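Side-chain contacts in petrobactin-binding protein YclQ (Bacillus subtilis subsp. subtilis str. 168, PDB 3GFV), which captures iron-free and ferric petrobactin, and the precursor 3,4-dihydroxybenzoic acid, for uptake by the YclNOPQ ABC transporter: residues V38-G43 against A103-S108; T47-G52 against L69-D74; K62-K67 against W274-G279; Y268-T273 against M284-K289. All blocks are in the same frame, centred on the assembly; numbering follows the deposited sequence.

Interaction 1: V38-G43 against A103-S108. With PO4 (phosphate ion), chain C.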
loop_
_atom_site.group_PDB
_atom_site.type_symbol
_atom_site.label_atom_id
_atom_site.label_comp_id
_atom_site.label_asym_id
_atom_site.label_seq_id
_atom_site.Cartn_x
_atom_site.Cartn_y
_atom_site.Cartn_z
ATOM N N VAL A 38 -5.932 -13.854 11.428
ATOM C CA VAL A 38 -6.526 -12.534 11.537
ATOM C C VAL A 38 -5.547 -11.557 10.901
ATOM O O VAL A 38 -4.366 -11.558 11.234
ATOM C CB VAL A 38 -6.787 -12.158 13.031
ATOM C CG1 VAL A 38 -7.171 -10.679 13.166
ATOM C CG2 VAL A 38 -7.873 -13.033 13.591
ATOM N N VAL A 39 -6.033 -10.737 9.971
ATOM C CA VAL A 39 -5.138 -9.936 9.144
ATOM C C VAL A 39 -5.497 -8.458 9.253
ATOM O O VAL A 39 -6.598 -8.054 8.876
ATOM C CB VAL A 39 -5.264 -10.372 7.669
ATOM C CG1 VAL A 39 -4.334 -9.565 6.790
ATOM C CG2 VAL A 39 -4.985 -11.880 7.537
ATOM N N PHE A 40 -4.561 -7.669 9.781
ATOM C CA PHE A 40 -4.727 -6.223 9.907
ATOM C C PHE A 40 -3.945 -5.448 8.858
ATOM O O PHE A 40 -3.900 -4.228 8.901
ATOM C CB PHE A 40 -4.324 -5.747 11.308
ATOM C CG PHE A 40 -5.427 -5.875 12.311
ATOM C CD1 PHE A 40 -5.626 -7.059 12.988
ATOM C CD2 PHE A 40 -6.285 -4.803 12.552
ATOM C CE1 PHE A 40 -6.671 -7.183 13.910
ATOM C CE2 PHE A 40 -7.320 -4.924 13.462
ATOM C CZ PHE A 40 -7.508 -6.125 14.138
ATOM N N ASP A 41 -3.326 -6.151 7.920
ATOM C CA ASP A 41 -2.608 -5.469 6.852
ATOM C C ASP A 41 -3.257 -5.852 5.524
ATOM O O ASP A 41 -3.229 -7.015 5.146
ATOM C CB ASP A 41 -1.123 -5.882 6.830
ATOM C CG ASP A 41 -0.381 -5.243 5.679
ATOM O OD1 ASP A 41 -0.298 -3.984 5.677
ATOM O OD2 ASP A 41 0.071 -5.978 4.767
ATOM N N PHE A 42 -3.821 -4.882 4.807
ATOM C CA PHE A 42 -4.577 -5.227 3.593
ATOM C C PHE A 42 -3.700 -5.746 2.455
ATOM O O PHE A 42 -4.157 -6.558 1.640
ATOM C CB PHE A 42 -5.447 -4.065 3.124
ATOM C CG PHE A 42 -6.632 -3.792 4.025
ATOM C CD1 PHE A 42 -7.277 -4.827 4.680
ATOM C CD2 PHE A 42 -7.117 -2.500 4.195
ATOM C CE1 PHE A 42 -8.375 -4.572 5.512
ATOM C CE2 PHE A 42 -8.225 -2.243 5.004
ATOM C CZ PHE A 42 -8.852 -3.289 5.663
ATOM N N GLY A 43 -2.451 -5.291 2.399
ATOM C CA GLY A 43 -1.528 -5.828 1.400
ATOM C C GLY A 43 -1.372 -7.327 1.603
ATOM O O GLY A 43 -1.439 -8.129 0.656
ATOM N N ALA A 103 2.109 -1.330 9.923
ATOM C CA ALA A 103 2.543 -0.119 10.600
ATOM C C ALA A 103 1.485 0.492 11.537
ATOM O O ALA A 103 1.816 0.968 12.621
ATOM C CB ALA A 103 3.018 0.903 9.567
ATOM N N ARG A 104 0.224 0.471 11.125
ATOM C CA ARG A 104 -0.822 1.119 11.908
ATOM C C ARG A 104 -1.108 0.434 13.249
ATOM O O ARG A 104 -1.753 1.035 14.120
ATOM C CB ARG A 104 -2.110 1.243 11.095
ATOM C CG ARG A 104 -2.012 2.253 9.937
ATOM C CD ARG A 104 -3.309 2.286 9.148
ATOM N NE ARG A 104 -3.370 3.422 8.234
ATOM C CZ ARG A 104 -3.247 3.344 6.910
ATOM N NH1 ARG A 104 -3.048 2.176 6.311
ATOM N NH2 ARG A 104 -3.326 4.447 6.180
ATOM N N GLN A 105 -0.639 -0.811 13.421
ATOM C CA GLN A 105 -0.814 -1.507 14.697
ATOM C C GLN A 105 0.521 -1.807 15.389
ATOM O O GLN A 105 0.582 -2.616 16.326
ATOM C CB GLN A 105 -1.585 -2.835 14.514
ATOM C CG GLN A 105 -2.886 -2.735 13.734
ATOM C CD GLN A 105 -2.678 -2.762 12.225
ATOM O OE1 GLN A 105 -1.712 -3.347 11.720
ATOM N NE2 GLN A 105 -3.581 -2.106 11.490
ATOM N N SER A 106 1.579 -1.143 14.931
ATOM C CA SER A 106 2.954 -1.408 15.391
ATOM C C SER A 106 3.098 -1.401 16.909
ATOM O O SER A 106 3.745 -2.274 17.498
ATOM C CB SER A 106 3.914 -0.364 14.808
ATOM O OG SER A 106 4.322 -0.728 13.505
ATOM N N GLU A 107 2.484 -0.412 17.543
ATOM C CA GLU A 107 2.555 -0.291 18.988
ATOM C C GLU A 107 1.740 -1.303 19.775
ATOM O O GLU A 107 1.846 -1.357 20.996
ATOM C CB GLU A 107 2.130 1.115 19.418
ATOM C CG GLU A 107 3.273 1.986 19.865
ATOM C CD GLU A 107 2.767 3.198 20.623
ATOM O OE1 GLU A 107 2.920 3.237 21.862
ATOM O OE2 GLU A 107 2.181 4.082 19.973
ATOM N N SER A 108 0.909 -2.090 19.099
ATOM C CA SER A 108 0.098 -3.087 19.799
ATOM C C SER A 108 0.639 -4.498 19.588
ATOM O O SER A 108 -0.033 -5.477 19.891
ATOM C CB SER A 108 -1.367 -3.019 19.350
ATOM O OG SER A 108 -1.956 -1.821 19.828
HETATM P P PO4 C . -2.136 7.029 8.950
HETATM O O1 PO4 C . -1.211 6.432 7.914
HETATM O O2 PO4 C . -3.569 6.727 8.579
HETATM O O3 PO4 C . -1.816 6.438 10.307
HETATM O O4 PO4 C . -1.933 8.525 8.986
#
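Gln-105 and Phe-40 meet where two neighbouring strands of the parallel sheet in the amino-terminal lobe, 37-39 and 98-101, give way to loops, in the periplasmic binding protein fold. The packing between the segments is narrow and buried. The Gln-105 amide lies beside the first carbon of the Phe-40 side chain, with CD of Gln-105 3.5 Å from CB of Phe-40, and the amide and ring planes are turned 50° apart. A bend at chi2 (83°) curls the glutamine so that its amide, rather than its aliphatic part, makes the closest approach.

Hydrogen bonds hold the Gln-105 amide in place. Its OE1 accepts from Ser-102 N while its NE2 donates to Leu-83 O, so both ends of the buried amide are satisfied and its rotation is fixed; Ser-102 also bridges the two sides, its OG hydrogen-bonded to OD1 of Asp-41, the N-cap of helix 42-50. In the short 3-10 turn, Ala-103 O accepts from Ser-106 N at 3.1 Å and from Ser-106 OG at 3.2 Å, both on one face of the carbonyl.

Charge gathers at Arg-104, whose guanidinium has a cation-pi contact with Tyr-275 and whose NH2 also donates a hydrogen bond to Tyr-275 O. A phosphate, probably from the crystallisation liquor and also held by Lys-84, lies at the guanidinium edge: its O2 takes weak bonds from Arg-104 NE and Arg-104 NH2, each 3.3 Å long.

Interaction 2: T47-G52 against L69-D74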
loop_
_atom_site.group_PDB
_atom_site.type_symbol
_atom_site.label_atom_id
_atom_site.label_comp_id
_atom_site.label_asym_id
_atom_site.label_seq_id
_atom_site.Cartn_x
_atom_site.Cartn_y
_atom_site.Cartn_z
ATOM N N THR A 47 -2.324 -10.581 -0.819
ATOM C CA THR A 47 -1.402 -11.661 -1.168
ATOM C C THR A 47 -2.055 -13.006 -0.839
ATOM O O THR A 47 -2.058 -13.902 -1.667
ATOM C CB THR A 47 -0.030 -11.511 -0.484
ATOM O OG1 THR A 47 0.637 -10.345 -1.005
ATOM C CG2 THR A 47 0.870 -12.757 -0.729
ATOM N N LEU A 48 -2.639 -13.136 0.349
ATOM C CA LEU A 48 -3.353 -14.365 0.675
ATOM C C LEU A 48 -4.422 -14.664 -0.383
ATOM O O LEU A 48 -4.575 -15.807 -0.823
ATOM C CB LEU A 48 -3.965 -14.251 2.074
ATOM C CG LEU A 48 -2.975 -14.214 3.232
ATOM C CD1 LEU A 48 -3.704 -13.888 4.543
ATOM C CD2 LEU A 48 -2.219 -15.540 3.354
ATOM N N ASP A 49 -5.148 -13.632 -0.813
ATOM C CA ASP A 49 -6.197 -13.814 -1.809
ATOM C C ASP A 49 -5.630 -14.299 -3.143
ATOM O O ASP A 49 -6.178 -15.211 -3.757
ATOM C CB ASP A 49 -6.986 -12.523 -2.036
ATOM C CG ASP A 49 -8.118 -12.707 -3.035
ATOM O OD1 ASP A 49 -9.129 -13.349 -2.673
ATOM O OD2 ASP A 49 -7.993 -12.220 -4.186
ATOM N N LYS A 50 -4.540 -13.675 -3.590
ATOM C CA LYS A 50 -3.909 -14.049 -4.855
ATOM C C LYS A 50 -3.458 -15.515 -4.830
ATOM O O LYS A 50 -3.470 -16.212 -5.852
ATOM C CB LYS A 50 -2.711 -13.141 -5.125
ATOM C CG LYS A 50 -1.959 -13.449 -6.418
ATOM C CD LYS A 50 -2.796 -13.082 -7.632
ATOM C CE LYS A 50 -2.109 -13.484 -8.938
ATOM N NZ LYS A 50 -3.088 -13.534 -10.069
ATOM N N LEU A 51 -3.064 -15.984 -3.652
ATOM C CA LEU A 51 -2.554 -17.341 -3.504
ATOM C C LEU A 51 -3.691 -18.341 -3.288
ATOM O O LEU A 51 -3.443 -19.522 -3.079
ATOM C CB LEU A 51 -1.568 -17.412 -2.339
ATOM C CG LEU A 51 -0.365 -16.483 -2.492
ATOM C CD1 LEU A 51 0.501 -16.521 -1.251
ATOM C CD2 LEU A 51 0.434 -16.859 -3.722
ATOM N N GLY A 52 -4.930 -17.858 -3.334
ATOM C CA GLY A 52 -6.090 -18.715 -3.151
ATOM C C GLY A 52 -6.269 -19.176 -1.718
ATOM O O GLY A 52 -6.685 -20.303 -1.470
ATOM N N LEU A 69 -11.113 -5.328 -2.530
ATOM C CA LEU A 69 -11.250 -6.273 -1.407
ATOM C C LEU A 69 -12.681 -6.426 -0.897
ATOM O O LEU A 69 -12.906 -6.995 0.174
ATOM C CB LEU A 69 -10.333 -5.856 -0.248
ATOM C CG LEU A 69 -8.838 -5.982 -0.561
ATOM C CD1 LEU A 69 -7.954 -5.300 0.467
ATOM C CD2 LEU A 69 -8.494 -7.478 -0.683
ATOM N N SER A 70 -13.652 -5.937 -1.658
ATOM C CA SER A 70 -15.058 -5.936 -1.187
ATOM C C SER A 70 -15.630 -7.325 -0.895
ATOM O O SER A 70 -16.566 -7.468 -0.110
ATOM C CB SER A 70 -15.968 -5.198 -2.181
ATOM O OG SER A 70 -15.891 -5.793 -3.466
ATOM N N LYS A 71 -15.063 -8.346 -1.520
ATOM C CA LYS A 71 -15.509 -9.718 -1.277
ATOM C C LYS A 71 -15.430 -10.052 0.219
ATOM O O LYS A 71 -16.189 -10.869 0.727
ATOM C CB LYS A 71 -14.643 -10.692 -2.076
ATOM C CG LYS A 71 -13.304 -10.958 -1.413
ATOM C CD LYS A 71 -12.274 -11.434 -2.414
ATOM C CE LYS A 71 -12.697 -12.728 -3.063
ATOM N NZ LYS A 71 -11.762 -13.086 -4.159
ATOM N N PHE A 72 -14.515 -9.395 0.925
ATOM C CA PHE A 72 -14.304 -9.695 2.342
ATOM C C PHE A 72 -15.382 -9.138 3.280
ATOM O O PHE A 72 -15.316 -9.337 4.492
ATOM C CB PHE A 72 -12.887 -9.283 2.760
ATOM C CG PHE A 72 -11.820 -10.188 2.183
ATOM C CD1 PHE A 72 -11.636 -11.458 2.704
ATOM C CD2 PHE A 72 -11.028 -9.778 1.124
ATOM C CE1 PHE A 72 -10.669 -12.312 2.175
ATOM C CE2 PHE A 72 -10.067 -10.624 0.592
ATOM C CZ PHE A 72 -9.888 -11.895 1.127
ATOM N N LYS A 73 -16.388 -8.477 2.713
ATOM C CA LYS A 73 -17.552 -8.047 3.492
ATOM C C LYS A 73 -18.400 -9.257 3.894
ATOM O O LYS A 73 -19.184 -9.200 4.843
ATOM C CB LYS A 73 -18.406 -7.057 2.694
ATOM C CG LYS A 73 -17.672 -5.795 2.314
ATOM C CD LYS A 73 -18.589 -4.776 1.650
ATOM C CE LYS A 73 -17.821 -3.496 1.333
ATOM N NZ LYS A 73 -18.716 -2.313 1.175
ATOM N N ASP A 74 -18.244 -10.351 3.156
ATOM C CA ASP A 74 -18.934 -11.605 3.474
ATOM C C ASP A 74 -18.838 -11.919 4.963
ATOM O O ASP A 74 -17.770 -11.823 5.553
ATOM C CB ASP A 74 -18.331 -12.759 2.655
ATOM C CG ASP A 74 -19.204 -14.004 2.659
ATOM O OD1 ASP A 74 -19.380 -14.643 3.724
ATOM O OD2 ASP A 74 -19.700 -14.361 1.571
#
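Lys-71 folds its chain past the ring of its neighbour Phe-72 and reaches the carboxylate of Asp-49 with its ammonium end. The two charged side chains approach from opposite directions, and Lys-71 NZ donates to Asp-49 OD1 at 3.0 Å in a salt bridge. The ammonium meets that oxygen on its syn side, 17° out of the carboxylate plane; Asp-49 OD2 stays farther away, at 3.9 Å from NZ, so the grip is one-sided. CE of Lys-71 also comes within 3.6 Å of Asp-49 OD1. The bend at chi3 (-61°) turns the end of the lysine toward the helix.

Phe-72 forms the buried underside. Lys-71 CG rests 3.6 Å above one face of its ring, offset toward the rim, while the far corner, CZ, approaches Asp-49 OD1 at 4.1 Å. Leu-45 and Tyr-77 also pack against the ring. Asp-54 brings a second carboxylate close to Asp-49 and a long, weak ion pair to Lys-71; the lysine therefore probably offsets some of the repulsion between the two acids.

Asp-49 lies in the last turn of helix 42-50, which ends at Gly-52 in a Schellman motif. The salt bridge links this turn to a 3-10 segment of the loop after strand 57-60. Helix 42-50 is itself the crossover from strand 37-39 to the adjacent parallel strand 57-60, a beta-alpha-beta unit of the Rossmann-like lobe.

Interaction 3: K62-K67 against W274-G279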
loop_
_atom_site.group_PDB
_atom_site.type_symbol
_atom_site.label_atom_id
_atom_site.label_comp_id
_atom_site.label_asym_id
_atom_site.label_seq_id
_atom_site.Cartn_x
_atom_site.Cartn_y
_atom_site.Cartn_z
ATOM N N LYS A 62 -13.112 -4.372 8.974
ATOM C CA LYS A 62 -13.927 -4.051 7.801
ATOM C C LYS A 62 -14.421 -2.615 7.755
ATOM O O LYS A 62 -15.219 -2.274 6.886
ATOM C CB LYS A 62 -15.129 -4.996 7.705
ATOM C CG LYS A 62 -14.756 -6.475 7.552
ATOM C CD LYS A 62 -16.002 -7.306 7.317
ATOM C CE LYS A 62 -15.716 -8.782 7.469
ATOM N NZ LYS A 62 -16.865 -9.584 6.959
ATOM N N GLN A 63 -13.964 -1.786 8.685
ATOM C CA GLN A 63 -14.462 -0.404 8.773
ATOM C C GLN A 63 -14.524 0.271 7.404
ATOM O O GLN A 63 -15.568 0.804 7.013
ATOM C CB GLN A 63 -13.615 0.429 9.725
ATOM C CG GLN A 63 -14.153 1.838 9.889
ATOM C CD GLN A 63 -13.132 2.786 10.474
ATOM O OE1 GLN A 63 -13.403 3.464 11.468
ATOM N NE2 GLN A 63 -11.944 2.839 9.863
ATOM N N VAL A 64 -13.398 0.260 6.689
ATOM C CA VAL A 64 -13.350 0.690 5.302
ATOM C C VAL A 64 -12.522 -0.294 4.494
ATOM O O VAL A 64 -11.426 -0.683 4.911
ATOM C CB VAL A 64 -12.755 2.124 5.143
ATOM C CG1 VAL A 64 -13.782 3.157 5.517
ATOM C CG2 VAL A 64 -11.512 2.289 6.000
ATOM N N LEU A 65 -13.054 -0.710 3.347
ATOM C CA LEU A 65 -12.353 -1.657 2.485
ATOM C C LEU A 65 -12.185 -1.113 1.089
ATOM O O LEU A 65 -13.149 -0.622 0.488
ATOM C CB LEU A 65 -13.130 -2.981 2.398
ATOM C CG LEU A 65 -13.008 -3.994 3.530
ATOM C CD1 LEU A 65 -14.045 -5.101 3.349
ATOM C CD2 LEU A 65 -11.602 -4.578 3.578
ATOM N N PRO A 66 -10.961 -1.195 0.554
ATOM C CA PRO A 66 -10.778 -0.825 -0.852
ATOM C C PRO A 66 -11.670 -1.702 -1.727
ATOM O O PRO A 66 -11.936 -2.859 -1.363
ATOM C CB PRO A 66 -9.305 -1.151 -1.107
ATOM C CG PRO A 66 -8.665 -1.117 0.236
ATOM C CD PRO A 66 -9.707 -1.628 1.190
ATOM N N LYS A 67 -12.093 -1.174 -2.871
ATOM C CA LYS A 67 -13.060 -1.855 -3.715
ATOM C C LYS A 67 -12.607 -3.258 -4.099
ATOM O O LYS A 67 -13.414 -4.180 -4.113
ATOM C CB LYS A 67 -13.366 -1.050 -4.979
ATOM C CG LYS A 67 -14.496 -1.666 -5.804
ATOM C CD LYS A 67 -14.635 -1.036 -7.183
ATOM C CE LYS A 67 -15.485 -1.923 -8.092
ATOM N NZ LYS A 67 -15.732 -1.308 -9.429
ATOM N N TRP A 274 -4.410 2.939 -2.377
ATOM C CA TRP A 274 -3.116 3.547 -2.095
ATOM C C TRP A 274 -2.933 3.954 -0.636
ATOM O O TRP A 274 -1.830 3.826 -0.083
ATOM C CB TRP A 274 -2.850 4.738 -3.032
ATOM C CG TRP A 274 -2.474 4.317 -4.408
ATOM C CD1 TRP A 274 -3.288 3.750 -5.345
ATOM C CD2 TRP A 274 -1.181 4.425 -5.011
ATOM N NE1 TRP A 274 -2.579 3.501 -6.502
ATOM C CE2 TRP A 274 -1.275 3.874 -6.307
ATOM C CE3 TRP A 274 0.057 4.905 -4.568
ATOM C CZ2 TRP A 274 -0.181 3.823 -7.185
ATOM C CZ3 TRP A 274 1.147 4.850 -5.437
ATOM C CH2 TRP A 274 1.014 4.315 -6.732
ATOM N N TYR A 275 -4.022 4.399 -0.008
ATOM C CA TYR A 275 -3.968 4.870 1.371
ATOM C C TYR A 275 -4.175 3.750 2.407
ATOM O O TYR A 275 -3.479 3.702 3.420
ATOM C CB TYR A 275 -4.991 5.988 1.575
ATOM C CG TYR A 275 -4.921 6.595 2.951
ATOM C CD1 TYR A 275 -3.847 7.400 3.314
ATOM C CD2 TYR A 275 -5.918 6.360 3.882
ATOM C CE1 TYR A 275 -3.778 7.975 4.576
ATOM C CE2 TYR A 275 -5.858 6.929 5.147
ATOM C CZ TYR A 275 -4.779 7.731 5.486
ATOM O OH TYR A 275 -4.708 8.296 6.746
ATOM N N LEU A 276 -5.098 2.836 2.138
ATOM C CA LEU A 276 -5.438 1.809 3.133
ATOM C C LEU A 276 -4.669 0.526 2.900
ATOM O O LEU A 276 -4.574 -0.318 3.790
ATOM C CB LEU A 276 -6.913 1.458 3.056
ATOM C CG LEU A 276 -7.850 2.649 3.273
ATOM C CD1 LEU A 276 -9.292 2.243 2.996
ATOM C CD2 LEU A 276 -7.674 3.245 4.670
ATOM N N SER A 277 -4.142 0.357 1.698
ATOM C CA SER A 277 -3.534 -0.930 1.361
ATOM C C SER A 277 -2.145 -0.743 0.754
ATOM O O SER A 277 -1.402 0.147 1.152
ATOM C CB SER A 277 -4.442 -1.733 0.427
ATOM O OG SER A 277 -3.947 -3.075 0.281
ATOM N N GLY A 278 -1.802 -1.581 -0.214
ATOM C CA GLY A 278 -0.468 -1.560 -0.786
ATOM C C GLY A 278 0.446 -2.611 -0.162
ATOM O O GLY A 278 0.231 -3.034 0.974
ATOM N N GLY A 279 1.466 -3.020 -0.910
ATOM C CA GLY A 279 2.493 -3.907 -0.389
ATOM C C GLY A 279 2.170 -5.371 -0.584
ATOM O O GLY A 279 2.946 -6.205 -0.146
#
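The chain around Val-64 to Pro-66 is extended and passes the end of a helix at Leu-276, with the CA atoms of Pro-66 and Leu-276 7.2 Å apart. Because it is extended, alternate residues face the helix: Val-64 and Pro-66 direct their side chains toward it, and Leu-65 between them starts away from it; its side chain touches Phe-42 and Lys-73.

Leu-276 is the shared apolar partner, and the contact is pure packing. Its CD1 methyl presses against CG2 of Val-64 at 3.7 Å, while its other methyl, CD2, lies 4.2 Å from that same CG2. The valine and leucine side chains cross at about a right angle, and CG2 alone of the two valine methyls is within 4.2 Å of the leucine fork. With CG anti to the carbonyl carbon (chi1 -58°), Leu-276 throws its fork out to Val-64 and leaves the base of its side chain to the proline: Pro-66 CG is 4.2 Å from Leu-276 CB. The same proline corner also reaches Ser-277, CG to CB 4.3 Å, whose hydroxyl is hydrogen-bonded to that of Tyr-68.

The two segments belong to different halves of the bilobal fold. The loop 62-67 follows strand 57-60 of the amino-terminal sheet, whereas helix 271-276 follows strand 266-268 of the other; Phe-42 of helix 42-50 covers both Pro-66 and Ser-277, and helix 281-296 flanks Ser-277 through Ser-283.

Interaction 4: Y268-T273 against M284-K289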
loop_
_atom_site.group_PDB
_atom_site.type_symbol
_atom_site.label_atom_id
_atom_site.label_comp_id
_atom_site.label_asym_id
_atom_site.label_seq_id
_atom_site.Cartn_x
_atom_site.Cartn_y
_atom_site.Cartn_z
ATOM N N TYR A 268 -5.282 10.288 -11.316
ATOM C CA TYR A 268 -6.070 10.101 -10.104
ATOM C C TYR A 268 -5.944 8.641 -9.674
ATOM O O TYR A 268 -6.564 7.752 -10.255
ATOM C CB TYR A 268 -7.529 10.473 -10.339
ATOM C CG TYR A 268 -7.685 11.906 -10.771
ATOM C CD1 TYR A 268 -7.795 12.917 -9.833
ATOM C CD2 TYR A 268 -7.666 12.255 -12.116
ATOM C CE1 TYR A 268 -7.921 14.245 -10.225
ATOM C CE2 TYR A 268 -7.792 13.576 -12.507
ATOM C CZ TYR A 268 -7.921 14.560 -11.556
ATOM O OH TYR A 268 -8.043 15.878 -11.942
ATOM N N LEU A 269 -5.122 8.415 -8.665
ATOM C CA LEU A 269 -4.854 7.065 -8.186
ATOM C C LEU A 269 -6.063 6.568 -7.402
ATOM O O LEU A 269 -6.879 7.360 -6.946
ATOM C CB LEU A 269 -3.573 7.036 -7.347
ATOM C CG LEU A 269 -2.290 7.361 -8.141
ATOM C CD1 LEU A 269 -1.059 7.515 -7.238
ATOM C CD2 LEU A 269 -2.031 6.361 -9.302
ATOM N N ASP A 270 -6.194 5.249 -7.284
ATOM C CA ASP A 270 -7.275 4.647 -6.501
ATOM C C ASP A 270 -6.986 4.882 -5.026
ATOM O O ASP A 270 -6.267 4.114 -4.396
ATOM C CB ASP A 270 -7.320 3.150 -6.848
ATOM C CG ASP A 270 -8.249 2.337 -5.948
ATOM O OD1 ASP A 270 -8.955 2.888 -5.083
ATOM O OD2 ASP A 270 -8.246 1.106 -6.119
ATOM N N SER A 271 -7.558 5.956 -4.467
ATOM C CA SER A 271 -7.124 6.445 -3.164
ATOM C C SER A 271 -7.274 5.403 -2.061
ATOM O O SER A 271 -6.383 5.250 -1.217
ATOM C CB SER A 271 -7.875 7.721 -2.789
ATOM O OG SER A 271 -7.675 8.734 -3.787
ATOM N N ALA A 272 -8.399 4.698 -2.058
ATOM C CA ALA A 272 -8.611 3.661 -1.038
ATOM C C ALA A 272 -7.496 2.603 -1.042
ATOM O O ALA A 272 -6.960 2.245 0.007
ATOM C CB ALA A 272 -9.997 3.003 -1.206
ATOM N N THR A 273 -7.131 2.112 -2.220
ATOM C CA THR A 273 -6.054 1.135 -2.306
ATOM C C THR A 273 -4.712 1.732 -1.888
ATOM O O THR A 273 -3.965 1.132 -1.114
ATOM C CB THR A 273 -5.977 0.547 -3.721
ATOM O OG1 THR A 273 -7.181 -0.182 -3.974
ATOM C CG2 THR A 273 -4.773 -0.393 -3.874
HETATM N N MSE A 284 0.054 -4.279 -5.567
HETATM C CA MSE A 284 1.219 -3.841 -6.337
HETATM C C MSE A 284 0.897 -3.924 -7.835
HETATM O O MSE A 284 1.220 -3.018 -8.615
HETATM C CB MSE A 284 2.436 -4.692 -5.992
HETATM C CG MSE A 284 3.621 -4.516 -6.914
HETATM SE SE MSE A 284 4.416 -2.707 -6.903
HETATM C CE MSE A 284 5.628 -2.861 -5.400
ATOM N N THR A 285 0.294 -5.035 -8.235
ATOM C CA THR A 285 -0.067 -5.238 -9.634
ATOM C C THR A 285 -0.955 -4.106 -10.138
ATOM O O THR A 285 -0.717 -3.541 -11.212
ATOM C CB THR A 285 -0.742 -6.590 -9.830
ATOM O OG1 THR A 285 0.220 -7.615 -9.552
ATOM C CG2 THR A 285 -1.214 -6.729 -11.255
ATOM N N GLN A 286 -1.951 -3.768 -9.332
ATOM C CA GLN A 286 -2.849 -2.675 -9.649
ATOM C C GLN A 286 -2.094 -1.355 -9.756
ATOM O O GLN A 286 -2.293 -0.592 -10.711
ATOM C CB GLN A 286 -3.933 -2.537 -8.582
ATOM C CG GLN A 286 -4.901 -1.415 -8.934
ATOM C CD GLN A 286 -5.889 -1.123 -7.830
ATOM O OE1 GLN A 286 -6.516 -2.029 -7.264
ATOM N NE2 GLN A 286 -6.037 0.153 -7.518
HETATM N N MSE A 287 -1.240 -1.102 -8.769
HETATM C CA MSE A 287 -0.545 0.177 -8.652
HETATM C C MSE A 287 0.379 0.397 -9.837
HETATM O O MSE A 287 0.430 1.518 -10.407
HETATM C CB MSE A 287 0.205 0.300 -7.317
HETATM C CG MSE A 287 -0.747 0.439 -6.118
HETATM SE SE MSE A 287 0.101 -0.118 -4.448
HETATM C CE MSE A 287 1.241 1.363 -4.189
ATOM N N ILE A 288 1.095 -0.642 -10.225
ATOM C CA ILE A 288 1.939 -0.523 -11.420
ATOM C C ILE A 288 1.097 -0.110 -12.620
ATOM O O ILE A 288 1.441 0.830 -13.355
ATOM C CB ILE A 288 2.683 -1.830 -11.709
ATOM C CG1 ILE A 288 3.661 -2.141 -10.569
ATOM C CG2 ILE A 288 3.422 -1.773 -13.092
ATOM C CD1 ILE A 288 4.098 -3.615 -10.550
ATOM N N LYS A 289 -0.022 -0.797 -12.822
ATOM C CA LYS A 289 -0.859 -0.552 -13.990
ATOM C C LYS A 289 -1.458 0.853 -14.000
ATOM O O LYS A 289 -1.553 1.486 -15.056
ATOM C CB LYS A 289 -1.977 -1.593 -14.085
ATOM C CG LYS A 289 -2.980 -1.308 -15.204
ATOM C CD LYS A 289 -4.165 -2.277 -15.186
ATOM C CE LYS A 289 -5.300 -1.790 -16.094
ATOM N NZ LYS A 289 -4.817 -1.490 -17.476
#
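The chain from Tyr-268 to Thr-273 leaves strand 266-268, turns at Asp-270 and enters helix 271-276, while Met-284 to Lys-289 is a continuous run of helix 281-296 that sends Gln-286 to meet that turn. The motif is a helix N-cap whose carboxylate is shared with a second helix, in the carboxy-terminal part of the periplasmic binding protein fold.

Gln-286 stretches its chain fully beyond CG and donates from NE2 to Asp-270 OD2 at 2.8 Å, with an N-H...O angle of 155°. The side chains cross at about a right angle, yet the amide and carboxylate planes are only 1° apart, and the nitrogen meets the oxygen on its anti side. Gln-286 has two deposited conformers; the bond belongs to this one and may not be permanent.

OD2 has another donor within its own segment: Thr-273 OG1 gives it a 2.7 Å hydrogen bond from above the carboxylate plane, 59° out of it. The other oxygen, OD1, takes the capping bond from Thr-273 N, which is long and weak at 3.5 Å. Both carboxylate oxygens thus serve the first turn of the helix.

Glu-290 ties the two sides together once more, since it accepts from both Asp-270 N and Gln-286 NE2. Thr-273 and Gln-286 approach from opposite directions, CG2 of Thr-273 lying 3.9 Å from Gln-286 NE2 and OG1 of Thr-273 3.8 Å from Gln-286 OE1.

In the fold
Interactions 1 and 2 share helix 42-50 and lie about 16 Å apart, centre to centre; Phe-42 CB touches Leu-69 CD1 at 3.9 Å. The centre of interaction 3 is about 12 Å from each of theirs. Lys-62 NZ approaches Asp-74 O of interaction 2 at 2.8 Å. Helix 271-276 continues from interaction 4 into interaction 3, and Trp-274 CE2 of interaction 3 packs on CG of Met-287 (a selenomethionine) of interaction 4 at 3.5 Å. Interactions 1 and 4 do not touch, and their centres are about 20 Å apart. The phosphate beside interaction 1, near Tyr-275 of interaction 3, lies between the lobes, consistent with the cleft where siderophores bind in this family.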